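Local coordinates for soluble lytic murein transglycosylase (PDB 1QSA), which cleaves the glycosidic bonds between N-acetylmuramic acid and N-acetylglucosamine in peptidoglycan, forming a 1,6-anhydro bond in the N-acetylmuramic acid residue, at residues 220-225 / 256-261. Sequence-based numbering, arbitrary orientation.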
loop_
_atom_site.group_PDB
_atom_site.type_symbol
_atom_site.label_atom_id
_atom_site.label_comp_id
_atom_site.label_asym_id
_atom_site.label_seq_id
_atom_site.Cartn_x
_atom_site.Cartn_y
_atom_site.Cartn_z
ATOM N N VAL A 220 2.090 -8.933 23.582
ATOM C CA VAL A 220 1.342 -8.018 22.717
ATOM C C VAL A 220 0.743 -6.892 23.579
ATOM O O VAL A 220 0.858 -5.710 23.246
ATOM C CB VAL A 220 0.214 -8.748 21.934
ATOM C CG1 VAL A 220 -0.575 -7.741 21.087
ATOM C CG2 VAL A 220 0.802 -9.832 21.025
ATOM N N ALA A 221 0.126 -7.256 24.700
ATOM C CA ALA A 221 -0.467 -6.259 25.585
ATOM C C ALA A 221 0.615 -5.299 26.099
ATOM O O ALA A 221 0.398 -4.099 26.207
ATOM C CB ALA A 221 -1.169 -6.936 26.751
ATOM N N PHE A 222 1.793 -5.849 26.378
ATOM C CA PHE A 222 2.918 -5.059 26.879
ATOM C C PHE A 222 3.292 -3.977 25.859
ATOM O O PHE A 222 3.568 -2.833 26.232
ATOM C CB PHE A 222 4.110 -5.971 27.173
ATOM C CG PHE A 222 5.344 -5.234 27.651
ATOM C CD1 PHE A 222 5.481 -4.865 28.986
ATOM C CD2 PHE A 222 6.372 -4.938 26.763
ATOM C CE1 PHE A 222 6.638 -4.206 29.432
ATOM C CE2 PHE A 222 7.525 -4.284 27.194
ATOM C CZ PHE A 222 7.661 -3.919 28.525
ATOM N N ALA A 223 3.297 -4.342 24.581
ATOM C CA ALA A 223 3.591 -3.384 23.519
ATOM C C ALA A 223 2.538 -2.259 23.512
ATOM O O ALA A 223 2.868 -1.091 23.308
ATOM C CB ALA A 223 3.636 -4.092 22.176
ATOM N N SER A 224 1.274 -2.597 23.768
ATOM C CA SER A 224 0.209 -1.585 23.807
ATOM C C SER A 224 0.428 -0.634 24.987
ATOM O O SER A 224 0.215 0.584 24.868
ATOM C CB SER A 224 -1.175 -2.243 23.900
ATOM O OG SER A 224 -1.406 -3.080 22.781
ATOM N N VAL A 225 0.856 -1.195 26.119
ATOM C CA VAL A 225 1.136 -0.398 27.316
ATOM C C VAL A 225 2.297 0.556 27.032
ATOM O O VAL A 225 2.234 1.723 27.409
ATOM C CB VAL A 225 1.509 -1.288 28.532
ATOM C CG1 VAL A 225 2.020 -0.423 29.697
ATOM C CG2 VAL A 225 0.291 -2.102 28.979
ATOM N N ASP A 256 13.269 -4.494 23.589
ATOM C CA ASP A 256 13.147 -3.927 22.236
ATOM C C ASP A 256 11.877 -3.093 22.112
ATOM O O ASP A 256 11.884 -2.003 21.536
ATOM C CB ASP A 256 13.109 -5.035 21.167
ATOM C CG ASP A 256 14.449 -5.726 20.955
ATOM O OD1 ASP A 256 15.471 -5.331 21.549
ATOM O OD2 ASP A 256 14.477 -6.691 20.169
ATOM N N ILE A 257 10.775 -3.640 22.627
ATOM C CA ILE A 257 9.478 -2.973 22.588
ATOM C C ILE A 257 9.543 -1.590 23.247
ATOM O O ILE A 257 9.072 -0.599 22.679
ATOM C CB ILE A 257 8.408 -3.857 23.263
ATOM C CG1 ILE A 257 8.067 -5.032 22.340
ATOM C CG2 ILE A 257 7.162 -3.047 23.623
ATOM C CD1 ILE A 257 7.317 -6.148 23.033
ATOM N N VAL A 258 10.173 -1.519 24.416
ATOM C CA VAL A 258 10.293 -0.253 25.134
ATOM C C VAL A 258 11.244 0.712 24.429
ATOM O O VAL A 258 10.934 1.899 24.288
ATOM C CB VAL A 258 10.732 -0.491 26.592
ATOM C CG1 VAL A 258 11.051 0.838 27.286
ATOM C CG2 VAL A 258 9.621 -1.202 27.345
ATOM N N ALA A 259 12.371 0.191 23.945
ATOM C CA ALA A 259 13.373 1.007 23.254
ATOM C C ALA A 259 12.778 1.755 22.066
ATOM O O ALA A 259 13.151 2.899 21.800
ATOM C CB ALA A 259 14.554 0.148 22.817
ATOM N N TRP A 260 11.864 1.106 21.343
ATOM C CA TRP A 260 11.187 1.724 20.207
ATOM C C TRP A 260 10.419 2.967 20.623
ATOM O O TRP A 260 10.206 3.875 19.815
ATOM C CB TRP A 260 10.165 0.755 19.599
ATOM C CG TRP A 260 10.694 -0.072 18.491
ATOM C CD1 TRP A 260 10.979 -1.404 18.525
ATOM C CD2 TRP A 260 11.011 0.376 17.167
ATOM N NE1 TRP A 260 11.460 -1.817 17.300
ATOM C CE2 TRP A 260 11.489 -0.744 16.451
ATOM C CE3 TRP A 260 10.933 1.612 16.518
ATOM C CZ2 TRP A 260 11.888 -0.665 15.117
ATOM C CZ3 TRP A 260 11.333 1.692 15.181
ATOM C CH2 TRP A 260 11.804 0.558 14.502
ATOM N N ARG A 261 9.934 2.961 21.864
ATOM C CA ARG A 261 9.138 4.063 22.387
ATOM C C ARG A 261 9.957 5.136 23.107
ATOM O O ARG A 261 9.393 6.073 23.662
ATOM C CB ARG A 261 8.033 3.543 23.319
ATOM C CG ARG A 261 7.223 2.357 22.791
ATOM C CD ARG A 261 6.728 2.558 21.366
ATOM N NE ARG A 261 5.922 3.759 21.200
ATOM C CZ ARG A 261 5.104 3.965 20.170
ATOM N NH1 ARG A 261 4.961 3.031 19.234
ATOM N NH2 ARG A 261 4.408 5.091 20.089
#
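Ile257 packs against Phe222 and Ala223 in a wholly apolar contact between helices 212-228 and 248-260. Its CG2 methyl does most of the touching: it sits 3.6 Å from Ala223 CA and 4.0 Å from Ala223 CB, so the small alanine lets the branch come right down to the backbone of the facing helix. The same methyl also meets the aromatic ring, with Ile257 CG2 3.7 Å from Phe222 CD2, while the other branch brings Ile257 CD1 to 4.0 Å from that ring carbon.

Farther out on the ring, Val258 takes over. Its CG2 methyl lies obliquely at the far end of the phenyl group, 3.6 Å from Phe222 CZ, and also touches CE2. With CG anti to the backbone N (chi1 178°), the ring of Phe222 reaches across to both neighbours, and Ile237 and Leu240 of helix 230-243 pack on it as well. A serine in place of Phe222 would probably leave the methyls of Ile257 and Val258, and Ile237 and Leu240, without the ring they share.

The two segments run nearly parallel, their axes 20° apart and 9.6 Å from each other at closest approach. Helix 230-243 lies between helices 212-228 and 248-260 in sequence, so the contact joins every second helix here, as in the alpha-superhelix to which this part of the chain belongs.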